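Local coordinates for protein murein peptide amidase A (Escherichia coli O157:H7, PDB 5HXD) that probably hydrolyses the gamma-D-glutamyl-diaminopimelate amide bond of murein tripeptide as a zinc-dependent amidase of the M14 peptidase family, at residues S60-T65 with F225-L230; R71-V76 with P150-S155; L144-Q149 with G196-D201; G172-Q177 with L231-K236. All coordinates share one frame; numbering follows the deposited sequence.

Contact 1. Residues S60-T65 with F225-L230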
loop_
_atom_site.group_PDB
_atom_site.type_symbol
_atom_site.label_atom_id
_atom_site.label_comp_id
_atom_site.label_asym_id
_atom_site.label_seq_id
_atom_site.Cartn_x
_atom_site.Cartn_y
_atom_site.Cartn_z
ATOM N N SER A 60 3.837 -1.948 10.310
ATOM C CA SER A 60 2.687 -2.776 10.688
ATOM C C SER A 60 3.142 -4.133 11.210
ATOM O O SER A 60 2.477 -4.740 12.054
ATOM C CB SER A 60 1.737 -2.971 9.498
ATOM O OG SER A 60 0.609 -3.765 9.859
ATOM N N CYS A 61 4.276 -4.608 10.690
ATOM C CA CYS A 61 4.846 -5.888 11.108
ATOM C C CYS A 61 5.508 -5.733 12.461
ATOM O O CYS A 61 5.353 -6.577 13.343
ATOM C CB CYS A 61 5.857 -6.407 10.084
ATOM S SG CYS A 61 5.108 -7.184 8.625
ATOM N N ALA A 62 6.242 -4.640 12.615
ATOM C CA ALA A 62 6.902 -4.348 13.866
ATOM C C ALA A 62 5.881 -4.151 14.967
ATOM O O ALA A 62 6.051 -4.670 16.052
ATOM C CB ALA A 62 7.765 -3.138 13.726
ATOM N N LEU A 63 4.812 -3.420 14.673
ATOM C CA LEU A 63 3.754 -3.177 15.641
ATOM C C LEU A 63 3.059 -4.472 16.046
ATOM O O LEU A 63 2.607 -4.613 17.177
ATOM C CB LEU A 63 2.752 -2.178 15.072
ATOM C CG LEU A 63 1.539 -1.726 15.885
ATOM C CD1 LEU A 63 1.949 -1.129 17.192
ATOM C CD2 LEU A 63 0.784 -0.695 15.090
ATOM N N ARG A 64 3.002 -5.423 15.119
ATOM C CA ARG A 64 2.339 -6.718 15.325
ATOM C C ARG A 64 3.302 -7.775 15.888
ATOM O O ARG A 64 2.879 -8.882 16.233
ATOM C CB ARG A 64 1.714 -7.228 13.999
ATOM C CG ARG A 64 0.374 -6.570 13.623
ATOM C CD ARG A 64 -0.253 -7.108 12.325
ATOM N NE ARG A 64 0.503 -6.713 11.131
ATOM C CZ ARG A 64 1.161 -7.553 10.333
ATOM N NH1 ARG A 64 1.151 -8.851 10.584
ATOM N NH2 ARG A 64 1.835 -7.087 9.288
ATOM N N THR A 65 4.589 -7.428 15.975
ATOM C CA THR A 65 5.639 -8.352 16.422
ATOM C C THR A 65 6.080 -8.096 17.855
ATOM O O THR A 65 5.910 -8.950 18.724
ATOM C CB THR A 65 6.883 -8.263 15.525
ATOM O OG1 THR A 65 6.571 -8.798 14.235
ATOM C CG2 THR A 65 8.049 -9.043 16.124
ATOM N N PHE A 225 13.973 -5.904 12.676
ATOM C CA PHE A 225 14.764 -5.784 13.890
ATOM C C PHE A 225 14.808 -4.325 14.317
ATOM O O PHE A 225 14.412 -3.958 15.440
ATOM C CB PHE A 225 16.182 -6.337 13.665
ATOM C CG PHE A 225 17.126 -6.098 14.816
ATOM C CD1 PHE A 225 17.149 -6.954 15.909
ATOM C CD2 PHE A 225 18.001 -5.005 14.811
ATOM C CE1 PHE A 225 18.025 -6.721 16.979
ATOM C CE2 PHE A 225 18.869 -4.770 15.879
ATOM C CZ PHE A 225 18.881 -5.633 16.959
ATOM N N ALA A 226 15.284 -3.490 13.403
ATOM C CA ALA A 226 15.399 -2.067 13.666
ATOM C C ALA A 226 14.035 -1.439 13.994
ATOM O O ALA A 226 13.915 -0.725 14.988
ATOM C CB ALA A 226 16.051 -1.367 12.479
ATOM N N MET A 227 13.011 -1.708 13.178
ATOM C CA MET A 227 11.691 -1.115 13.407
ATOM C C MET A 227 11.129 -1.453 14.787
ATOM O O MET A 227 10.631 -0.573 15.494
ATOM C CB MET A 227 10.693 -1.556 12.341
ATOM C CG MET A 227 9.449 -0.663 12.303
ATOM S SD MET A 227 9.791 1.066 11.869
ATOM C CE MET A 227 10.224 0.883 10.134
ATOM N N ALA A 228 11.215 -2.728 15.158
ATOM C CA ALA A 228 10.791 -3.198 16.476
ATOM C C ALA A 228 11.531 -2.496 17.617
ATOM O O ALA A 228 10.956 -2.247 18.675
ATOM C CB ALA A 228 10.993 -4.703 16.581
ATOM N N ASN A 229 12.808 -2.199 17.415
ATOM C CA ASN A 229 13.603 -1.576 18.475
ATOM C C ASN A 229 13.282 -0.090 18.579
ATOM O O ASN A 229 13.383 0.498 19.662
ATOM C CB ASN A 229 15.108 -1.781 18.251
ATOM C CG ASN A 229 15.531 -3.228 18.414
ATOM O OD1 ASN A 229 14.895 -3.998 19.132
ATOM N ND2 ASN A 229 16.608 -3.607 17.741
ATOM N N LEU A 230 12.872 0.498 17.452
ATOM C CA LEU A 230 12.452 1.899 17.397
ATOM C C LEU A 230 11.167 2.142 18.185
ATOM O O LEU A 230 10.987 3.207 18.784
ATOM C CB LEU A 230 12.257 2.344 15.946
ATOM C CG LEU A 230 11.790 3.794 15.789
ATOM C CD1 LEU A 230 12.735 4.743 16.531
ATOM C CD2 LEU A 230 11.673 4.176 14.320
#
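Two helices of the M14 alpha/beta fold, 53-65 and 224-230, approach closely at small residues, where A62 meets M227 and A228. With no more than a methyl group on A62 and on A228, the backbones can draw close: A62 CA lies 4.8 Å from A228 CA. The methyl carbon of A62 does nearly all the touching. It sits 3.3 Å from M227 CG and 3.6 Å from M227 CB, and its third neighbour is the backbone, with A62 CB 3.8 Å from A228 N. M227 sets out toward helix 53-65 and then turns off. Its chain bends at both chi2 (63°) and chi3 (70°), which turns its end away from A62, and the side chain also packs on T58 and L59 of helix 53-65. Within that helix, T65 OG1 bonds back to C61 O at 2.7 Å, reaching it from above the carbonyl plane, and R64 NE donates to S60 OG at 3.2 Å, almost in the guanidinium plane. R64 NH1 goes to R10 O. S60, which points away from helix 224-230, uses OG to bond L86 O of the second subunit as well. Between the two helices everything that meets is carbon or backbone amide, so the join depends on shape and burial, with no charge or directional bond to fix its register.

Contact 2. Residues R71-V76 with P150-S155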
loop_
_atom_site.group_PDB
_atom_site.type_symbol
_atom_site.label_atom_id
_atom_site.label_comp_id
_atom_site.label_asym_id
_atom_site.label_seq_id
_atom_site.Cartn_x
_atom_site.Cartn_y
_atom_site.Cartn_z
ATOM N N ARG A 71 6.066 -1.069 24.214
ATOM C CA ARG A 71 6.008 0.038 23.251
ATOM C C ARG A 71 6.029 1.386 23.961
ATOM O O ARG A 71 5.201 1.664 24.835
ATOM C CB ARG A 71 4.766 -0.064 22.337
ATOM C CG ARG A 71 4.815 0.866 21.101
ATOM C CD ARG A 71 3.958 0.360 19.905
ATOM N NE ARG A 71 2.534 0.280 20.220
ATOM C CZ ARG A 71 1.706 1.316 20.179
ATOM N NH1 ARG A 71 2.164 2.505 19.831
ATOM N NH2 ARG A 71 0.427 1.172 20.487
ATOM N N ARG A 72 6.977 2.228 23.578
ATOM C CA ARG A 72 7.108 3.531 24.208
ATOM C C ARG A 72 6.433 4.670 23.425
ATOM O O ARG A 72 6.097 5.716 24.001
ATOM C CB ARG A 72 8.592 3.848 24.416
ATOM C CG ARG A 72 9.393 2.703 25.034
ATOM C CD ARG A 72 10.811 3.134 25.367
ATOM N NE ARG A 72 11.041 3.197 26.810
ATOM C CZ ARG A 72 11.710 2.285 27.510
ATOM N NH1 ARG A 72 12.233 1.219 26.910
ATOM N NH2 ARG A 72 11.855 2.445 28.817
ATOM N N HIS A 73 6.223 4.452 22.124
ATOM C CA HIS A 73 5.851 5.526 21.199
ATOM C C HIS A 73 4.553 5.267 20.428
ATOM O O HIS A 73 4.227 4.132 20.114
ATOM C CB HIS A 73 7.002 5.766 20.207
ATOM C CG HIS A 73 8.350 5.897 20.861
ATOM N ND1 HIS A 73 8.567 6.690 21.965
ATOM C CD2 HIS A 73 9.550 5.338 20.560
ATOM C CE1 HIS A 73 9.839 6.614 22.320
ATOM N NE2 HIS A 73 10.456 5.797 21.482
ATOM N N HIS A 74 3.825 6.344 20.131
ATOM C CA HIS A 74 2.590 6.297 19.349
ATOM C C HIS A 74 2.836 5.960 17.874
ATOM O O HIS A 74 3.891 6.286 17.322
ATOM C CB HIS A 74 1.853 7.640 19.418
ATOM C CG HIS A 74 1.592 8.130 20.807
ATOM N ND1 HIS A 74 0.789 7.452 21.694
ATOM C CD2 HIS A 74 2.004 9.245 21.450
ATOM C CE1 HIS A 74 0.730 8.116 22.833
ATOM N NE2 HIS A 74 1.459 9.210 22.711
ATOM N N VAL A 75 1.845 5.349 17.226
ATOM C CA VAL A 75 2.014 4.864 15.853
ATOM C C VAL A 75 0.831 5.179 14.941
ATOM O O VAL A 75 -0.324 4.909 15.285
ATOM C CB VAL A 75 2.258 3.331 15.832
ATOM C CG1 VAL A 75 2.255 2.796 14.392
ATOM C CG2 VAL A 75 3.571 2.985 16.545
ATOM N N VAL A 76 1.148 5.770 13.790
ATOM C CA VAL A 76 0.231 5.897 12.656
ATOM C C VAL A 76 0.783 5.146 11.430
ATOM O O VAL A 76 1.770 5.568 10.822
ATOM C CB VAL A 76 0.011 7.382 12.279
ATOM C CG1 VAL A 76 -0.758 7.509 10.953
ATOM C CG2 VAL A 76 -0.662 8.127 13.415
ATOM N N PRO A 150 3.648 15.028 21.143
ATOM C CA PRO A 150 4.730 14.036 21.186
ATOM C C PRO A 150 6.096 14.639 21.491
ATOM O O PRO A 150 6.288 15.836 21.286
ATOM C CB PRO A 150 4.711 13.440 19.774
ATOM C CG PRO A 150 4.160 14.532 18.929
ATOM C CD PRO A 150 3.137 15.228 19.781
ATOM N N ALA A 151 7.027 13.812 21.959
ATOM C CA ALA A 151 8.403 14.241 22.190
ATOM C C ALA A 151 9.122 14.537 20.875
ATOM O O ALA A 151 10.017 15.384 20.811
ATOM C CB ALA A 151 9.153 13.178 22.970
ATOM N N TRP A 152 8.726 13.809 19.833
ATOM C CA TRP A 152 9.309 13.921 18.499
ATOM C C TRP A 152 8.468 13.125 17.498
ATOM O O TRP A 152 7.478 12.490 17.877
ATOM C CB TRP A 152 10.751 13.427 18.503
ATOM C CG TRP A 152 10.951 12.153 19.269
ATOM C CD1 TRP A 152 11.459 12.024 20.531
ATOM C CD2 TRP A 152 10.658 10.826 18.819
ATOM N NE1 TRP A 152 11.504 10.697 20.893
ATOM C CE2 TRP A 152 11.015 9.944 19.862
ATOM C CE3 TRP A 152 10.131 10.295 17.631
ATOM C CZ2 TRP A 152 10.859 8.565 19.752
ATOM C CZ3 TRP A 152 9.975 8.932 17.528
ATOM C CH2 TRP A 152 10.337 8.080 18.577
ATOM N N VAL A 153 8.853 13.173 16.225
ATOM C CA VAL A 153 8.174 12.424 15.180
ATOM C C VAL A 153 9.179 11.801 14.221
ATOM O O VAL A 153 10.036 12.497 13.707
ATOM C CB VAL A 153 7.193 13.330 14.368
ATOM C CG1 VAL A 153 6.380 12.509 13.339
ATOM C CG2 VAL A 153 6.252 14.078 15.295
ATOM N N VAL A 154 9.078 10.494 13.979
ATOM C CA VAL A 154 9.783 9.879 12.854
ATOM C C VAL A 154 8.783 9.529 11.740
ATOM O O VAL A 154 7.834 8.767 11.953
ATOM C CB VAL A 154 10.558 8.598 13.254
ATOM C CG1 VAL A 154 11.064 7.886 12.007
ATOM C CG2 VAL A 154 11.728 8.930 14.175
ATOM N N SER A 155 8.994 10.104 10.560
ATOM C CA SER A 155 8.121 9.873 9.414
ATOM C C SER A 155 8.856 9.123 8.309
ATOM O O SER A 155 9.809 9.635 7.735
ATOM C CB SER A 155 7.587 11.195 8.882
ATOM O OG SER A 155 7.129 11.042 7.558
#
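H73 and W152 form a T-shaped aromatic pair at the edge of the central mixed sheet, just before the starts of strands 74-76 and 153-157. These strands are not direct neighbours, since strand 43-45 runs between them, and the two rings bridge the gap just ahead of its first residue. The tight part is this pair alone. W152 presents the edge of its six-membered ring, and CZ2 stands 3.3 Å above the imidazole plane of H73, over the ring centre. The centroids are 4.5 Å apart and the planes stand at 69°. A chi1 of 44° tucks CG of W152 in over its own backbone, flanked by N and C, and swings the benzo end toward H73. R72 CB lies over the rim of the opposite imidazole face, while ND1 is bonded to the amide of G42 and NE2 to W233 O; this pattern is consistent with a neutral ring carrying its proton on NE2. On the loose side, R71, R72, P150 and A151 are partly exposed and make no close approach across the contact. R72 instead pairs with E40 in a salt bridge. R71 NH1 is hydrogen-bonded to F32 O, and in addition R71 NH1 makes a weak bond to H73 O, 2.6 Å long but bent to 125° at the hydrogen.

Contact 3. Residues L144-Q149 with G196-D201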
loop_
_atom_site.group_PDB
_atom_site.type_symbol
_atom_site.label_atom_id
_atom_site.label_comp_id
_atom_site.label_asym_id
_atom_site.label_seq_id
_atom_site.Cartn_x
_atom_site.Cartn_y
_atom_site.Cartn_z
ATOM N N LEU A 144 -4.218 15.706 15.905
ATOM C CA LEU A 144 -3.657 14.591 16.658
ATOM C C LEU A 144 -2.382 15.030 17.385
ATOM O O LEU A 144 -2.261 14.856 18.596
ATOM C CB LEU A 144 -3.360 13.408 15.723
ATOM C CG LEU A 144 -2.766 12.119 16.301
ATOM C CD1 LEU A 144 -3.827 11.284 16.995
ATOM C CD2 LEU A 144 -2.079 11.313 15.218
ATOM N N ILE A 145 -1.450 15.626 16.646
ATOM C CA ILE A 145 -0.157 16.001 17.212
ATOM C C ILE A 145 -0.281 17.161 18.229
ATOM O O ILE A 145 0.583 17.323 19.086
ATOM C CB ILE A 145 0.860 16.340 16.071
ATOM C CG1 ILE A 145 0.972 15.144 15.128
ATOM C CG2 ILE A 145 2.247 16.662 16.619
ATOM C CD1 ILE A 145 1.957 15.316 13.987
ATOM N N HIS A 146 -1.364 17.936 18.158
ATOM C CA HIS A 146 -1.653 18.952 19.181
ATOM C C HIS A 146 -2.221 18.305 20.434
ATOM O O HIS A 146 -1.776 18.597 21.542
ATOM C CB HIS A 146 -2.628 20.011 18.666
ATOM C CG HIS A 146 -1.963 21.166 17.973
ATOM N ND1 HIS A 146 -1.982 21.321 16.610
ATOM C CD2 HIS A 146 -1.266 22.215 18.473
ATOM C CE1 HIS A 146 -1.317 22.427 16.286
ATOM N NE2 HIS A 146 -0.877 22.979 17.395
ATOM N N ARG A 147 -3.194 17.418 20.255
ATOM C CA ARG A 147 -3.791 16.676 21.368
ATOM C C ARG A 147 -2.726 15.928 22.202
ATOM O O ARG A 147 -2.647 16.102 23.426
ATOM C CB ARG A 147 -4.846 15.693 20.836
ATOM C CG ARG A 147 -5.672 14.945 21.906
ATOM C CD ARG A 147 -6.322 13.648 21.344
ATOM N NE ARG A 147 -7.019 13.886 20.079
ATOM C CZ ARG A 147 -7.270 12.939 19.170
ATOM N NH1 ARG A 147 -6.866 11.693 19.408
ATOM N NH2 ARG A 147 -7.912 13.222 18.024
ATOM N N ILE A 148 -1.893 15.122 21.533
ATOM C CA ILE A 148 -0.986 14.212 22.237
ATOM C C ILE A 148 0.356 14.821 22.644
ATOM O O ILE A 148 1.012 14.296 23.555
ATOM C CB ILE A 148 -0.682 12.944 21.396
ATOM C CG1 ILE A 148 0.118 13.304 20.144
ATOM C CG2 ILE A 148 -1.958 12.207 21.046
ATOM C CD1 ILE A 148 1.066 12.231 19.722
ATOM N N GLN A 149 0.758 15.903 21.970
ATOM C CA GLN A 149 2.055 16.582 22.174
ATOM C C GLN A 149 3.266 15.641 22.265
ATOM O O GLN A 149 3.862 15.478 23.343
ATOM C CB GLN A 149 2.022 17.437 23.443
ATOM C CG GLN A 149 0.901 18.447 23.529
ATOM C CD GLN A 149 0.692 18.931 24.962
ATOM O OE1 GLN A 149 1.371 18.473 25.895
ATOM N NE2 GLN A 149 -0.246 19.853 25.145
ATOM N N GLY A 196 7.637 18.123 7.874
ATOM C CA GLY A 196 8.786 18.599 8.610
ATOM C C GLY A 196 8.843 20.107 8.701
ATOM O O GLY A 196 9.299 20.648 9.702
ATOM N N SER A 197 8.389 20.792 7.660
ATOM C CA SER A 197 8.345 22.248 7.678
ATOM C C SER A 197 7.349 22.741 8.725
ATOM O O SER A 197 7.556 23.777 9.370
ATOM C CB SER A 197 7.969 22.800 6.304
ATOM O OG SER A 197 9.086 22.887 5.445
ATOM N N TRP A 198 6.256 22.003 8.869
ATOM C CA TRP A 198 5.241 22.336 9.848
ATOM C C TRP A 198 5.763 22.050 11.255
ATOM O O TRP A 198 5.499 22.774 12.208
ATOM C CB TRP A 198 3.981 21.533 9.581
ATOM C CG TRP A 198 2.832 21.871 10.474
ATOM C CD1 TRP A 198 2.067 22.998 10.439
ATOM C CD2 TRP A 198 2.294 21.054 11.516
ATOM N NE1 TRP A 198 1.084 22.937 11.397
ATOM C CE2 TRP A 198 1.201 21.751 12.069
ATOM C CE3 TRP A 198 2.628 19.796 12.031
ATOM C CZ2 TRP A 198 0.444 21.237 13.104
ATOM C CZ3 TRP A 198 1.888 19.298 13.057
ATOM C CH2 TRP A 198 0.799 20.011 13.581
ATOM N N CYS A 199 6.508 20.964 11.364
ATOM C CA CYS A 199 7.070 20.559 12.623
ATOM C C CYS A 199 8.101 21.583 13.137
ATOM O O CYS A 199 8.097 21.940 14.326
ATOM C CB CYS A 199 7.690 19.168 12.467
ATOM S SG CYS A 199 6.501 17.817 12.641
ATOM N N ALA A 200 8.963 22.058 12.236
ATOM C CA ALA A 200 9.969 23.048 12.601
ATOM C C ALA A 200 9.327 24.312 13.145
ATOM O O ALA A 200 9.846 24.909 14.094
ATOM C CB ALA A 200 10.848 23.388 11.429
ATOM N N ASP A 201 8.198 24.723 12.572
ATOM C CA ASP A 201 7.559 25.949 13.054
ATOM C C ASP A 201 6.899 25.796 14.453
ATOM O O ASP A 201 6.691 26.784 15.161
ATOM C CB ASP A 201 6.553 26.456 12.019
ATOM C CG ASP A 201 7.237 27.022 10.775
ATOM O OD1 ASP A 201 8.490 27.136 10.765
ATOM O OD2 ASP A 201 6.523 27.386 9.819
#
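W198 reaches from helix 195-201 to I145 and H146 on helix 136-148, spanning backbones whose closest CA atoms, those of I145 and C199, are still 9.7 Å apart. The second segment opens with G196, whose carbonyl takes the helical bond from A200 N. S197 follows on the far side of the helix, its hydroxyl bonded to N105. Next comes W198, which carries the whole contact from this side. Its CG stands opposite the backbone N (chi1 -176°), and the indole is thereby extended straight toward the other helix, benzo end first. Two corners of the six-membered ring are used. W198 CZ3 lies 4.1 Å from I145 CD1, the end of the isoleucine's longer branch, which comes up at the ring edge near its plane as the two side chains run antiparallel alongside one another. W198 CZ2 lies 3.8 Å from H146 CE1; here the rings are steeply inclined, at 76°, with centroids 5.9 Å apart. H146 ND1 is bonded to C142 O one turn back, which helps fix the imidazole's rotation. F101 and P102 add to the packing round the indole. H146 is exposed, making this the solvent side, whereas I145 is buried and also touches P150 and L204. D201 closes the segment by turning its carboxylate to A104 N. One tryptophan thus bridges two helices that each precede a strand of the central sheet of this alpha/beta fold, 153-157 and 206-210, and those strands are parallel neighbours.

Contact 4. Residues G172-Q177 with L231-K236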
loop_
_atom_site.group_PDB
_atom_site.type_symbol
_atom_site.label_atom_id
_atom_site.label_comp_id
_atom_site.label_asym_id
_atom_site.label_seq_id
_atom_site.Cartn_x
_atom_site.Cartn_y
_atom_site.Cartn_z
ATOM N N GLY A 172 18.648 10.312 15.653
ATOM C CA GLY A 172 19.076 10.396 14.272
ATOM C C GLY A 172 20.266 9.508 13.971
ATOM O O GLY A 172 20.337 8.895 12.896
ATOM N N GLU A 173 21.204 9.439 14.915
ATOM C CA GLU A 173 22.384 8.591 14.759
ATOM C C GLU A 173 22.062 7.145 15.135
ATOM O O GLU A 173 22.654 6.215 14.593
ATOM C CB GLU A 173 23.557 9.140 15.585
ATOM C CG GLU A 173 24.004 10.510 15.079
ATOM C CD GLU A 173 25.207 11.089 15.788
ATOM O OE1 GLU A 173 25.091 11.490 16.974
ATOM O OE2 GLU A 173 26.268 11.166 15.130
ATOM N N TRP A 174 21.114 6.955 16.045
ATOM C CA TRP A 174 20.603 5.622 16.300
ATOM C C TRP A 174 19.967 5.067 15.038
ATOM O O TRP A 174 20.260 3.942 14.628
ATOM C CB TRP A 174 19.578 5.615 17.430
ATOM C CG TRP A 174 19.119 4.224 17.716
ATOM C CD1 TRP A 174 19.700 3.336 18.566
ATOM C CD2 TRP A 174 18.002 3.543 17.126
ATOM N NE1 TRP A 174 19.016 2.145 18.550
ATOM C CE2 TRP A 174 17.968 2.245 17.673
ATOM C CE3 TRP A 174 17.029 3.901 16.188
ATOM C CZ2 TRP A 174 16.997 1.303 17.315
ATOM C CZ3 TRP A 174 16.061 2.959 15.829
ATOM C CH2 TRP A 174 16.053 1.680 16.396
ATOM N N LEU A 175 19.087 5.860 14.430
ATOM C CA LEU A 175 18.349 5.434 13.243
ATOM C C LEU A 175 19.311 5.084 12.126
ATOM O O LEU A 175 19.132 4.083 11.428
ATOM C CB LEU A 175 17.373 6.531 12.783
ATOM C CG LEU A 175 16.106 6.745 13.622
ATOM C CD1 LEU A 175 15.433 8.064 13.291
ATOM C CD2 LEU A 175 15.134 5.586 13.450
ATOM N N ALA A 176 20.342 5.911 11.966
ATOM C CA ALA A 176 21.302 5.720 10.885
ATOM C C ALA A 176 21.999 4.388 11.040
ATOM O O ALA A 176 22.162 3.637 10.073
ATOM C CB ALA A 176 22.312 6.847 10.852
ATOM N N GLN A 177 22.375 4.083 12.276
ATOM C CA GLN A 177 23.104 2.864 12.572
ATOM C C GLN A 177 22.181 1.647 12.526
ATOM O O GLN A 177 22.486 0.662 11.854
ATOM C CB GLN A 177 23.794 2.982 13.936
ATOM C CG GLN A 177 25.319 2.859 13.863
ATOM C CD GLN A 177 26.041 3.545 15.024
ATOM O OE1 GLN A 177 25.415 4.158 15.892
ATOM N NE2 GLN A 177 27.372 3.443 15.037
ATOM N N LEU A 231 10.276 1.153 18.188
ATOM C CA LEU A 231 9.035 1.248 18.966
ATOM C C LEU A 231 9.310 1.314 20.477
ATOM O O LEU A 231 8.451 1.745 21.240
ATOM C CB LEU A 231 8.102 0.069 18.650
ATOM C CG LEU A 231 7.679 -0.097 17.177
ATOM C CD1 LEU A 231 7.223 -1.509 16.867
ATOM C CD2 LEU A 231 6.589 0.878 16.798
ATOM N N ARG A 232 10.503 0.896 20.898
ATOM C CA ARG A 232 10.865 0.883 22.321
ATOM C C ARG A 232 12.124 1.699 22.621
ATOM O O ARG A 232 12.804 1.443 23.606
ATOM C CB ARG A 232 11.077 -0.561 22.799
ATOM C CG ARG A 232 12.158 -1.312 22.015
ATOM C CD ARG A 232 12.508 -2.664 22.637
ATOM N NE ARG A 232 13.710 -3.247 22.032
ATOM C CZ ARG A 232 14.276 -4.383 22.433
ATOM N NH1 ARG A 232 13.741 -5.062 23.436
ATOM N NH2 ARG A 232 15.369 -4.845 21.830
ATOM N N TRP A 233 12.434 2.669 21.766
ATOM C CA TRP A 233 13.692 3.398 21.848
ATOM C C TRP A 233 13.705 4.409 22.983
ATOM O O TRP A 233 12.747 5.153 23.166
ATOM C CB TRP A 233 13.983 4.116 20.532
ATOM C CG TRP A 233 15.255 4.971 20.538
ATOM C CD1 TRP A 233 16.495 4.587 20.117
ATOM C CD2 TRP A 233 15.398 6.341 20.970
ATOM N NE1 TRP A 233 17.397 5.619 20.262
ATOM C CE2 TRP A 233 16.740 6.721 20.786
ATOM C CE3 TRP A 233 14.512 7.295 21.510
ATOM C CZ2 TRP A 233 17.236 7.983 21.101
ATOM C CZ3 TRP A 233 14.997 8.559 21.823
ATOM C CH2 TRP A 233 16.345 8.891 21.616
ATOM N N HIS A 234 14.801 4.435 23.737
ATOM C CA HIS A 234 15.036 5.482 24.733
ATOM C C HIS A 234 16.485 5.948 24.626
ATOM O O HIS A 234 17.332 5.214 24.102
ATOM C CB HIS A 234 14.712 4.998 26.162
ATOM C CG HIS A 234 15.445 3.771 26.574
ATOM N ND1 HIS A 234 14.833 2.518 26.661
ATOM C CD2 HIS A 234 16.726 3.555 26.948
ATOM C CE1 HIS A 234 15.699 1.628 27.052
ATOM N NE2 HIS A 234 16.878 2.229 27.235
ATOM N N PRO A 235 16.774 7.183 25.089
ATOM C CA PRO A 235 18.153 7.682 25.000
ATOM C C PRO A 235 19.124 6.887 25.884
ATOM O O PRO A 235 18.683 6.076 26.703
ATOM C CB PRO A 235 18.031 9.142 25.448
ATOM C CG PRO A 235 16.715 9.233 26.157
ATOM C CD PRO A 235 15.833 8.228 25.538
ATOM N N LYS A 236 20.418 7.150 25.716
ATOM C CA LYS A 236 21.508 6.280 26.184
ATOM C C LYS A 236 21.463 5.723 27.620
ATOM O O LYS A 236 21.780 4.545 27.819
ATOM C CB LYS A 236 22.843 7.016 26.019
ATOM C CG LYS A 236 23.980 6.101 25.565
ATOM C CD LYS A 236 25.297 6.434 26.250
ATOM C CE LYS A 236 26.212 5.216 26.248
ATOM N NZ LYS A 236 27.309 5.344 27.235
#
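The backbones of W174, on helix 170-178, and W233, in the irregular tail after helix 224-230, keep well apart, their CA atoms 9.1 Å from each other, and the gap is bridged by two indoles. Both side chains leave the backbone toward the partner segment, and in both CG stands opposite the backbone N (chi1 -177° for W174 and 177° for W233). Extended like this, they overlap from opposite directions and meet through their five-membered rings. The pair is edge-to-face: W233 turns the CD1-NE1 edge of its pyrrole ring onto a face of W174, with planes at 63° and centroids 4.4 Å apart. W233 NE1 lies 3.4 Å from W174 CG and 3.6 Å from W174 CB, so the nitrogen sits where the indole joins its chain. W233 CD1 is set further over the ring, 3.5 Å from W174 CD2. P235 N lies over one face of W233, 3.8 Å above the plane and toward the rim. Both tryptophans stay partly exposed, and the contact is a surface one away from the zinc site. W233 O is bonded to H73 NE2, and weak ties join K236 N to E170 OE2 and R232 NH2 to N229 OD1. W233 also rests on E170 and L171 of helix 170-178. W174 packs against N229 and L230 of helix 224-230, while E173 and A176 of its own helix touch L183 of edge strand 183-184; helix 170-178 thus lies between that strand and the C-terminal end of the chain.

Contact 2 lies in the middle, its centre 13 Å from contact 1, 11 Å from contact 3 and 12 Å from contact 4; contacts 1 and 3 are about 23 Å apart between centres. Edge strand 74-76 ties them together: V75 packs on helix 53-65 of contact 1 and V76 on helix 136-148 of contact 3, consistent with helices on the two faces of the central sheet. Along the chain, contacts 2 and 3 nest inside the loop closed by contact 1. Contact 4 follows contact 2, and its tail returns to it through the R72 N to L231 O bond. The C-terminal end is thus fastened to the catalytic domain's helices and sheet edge.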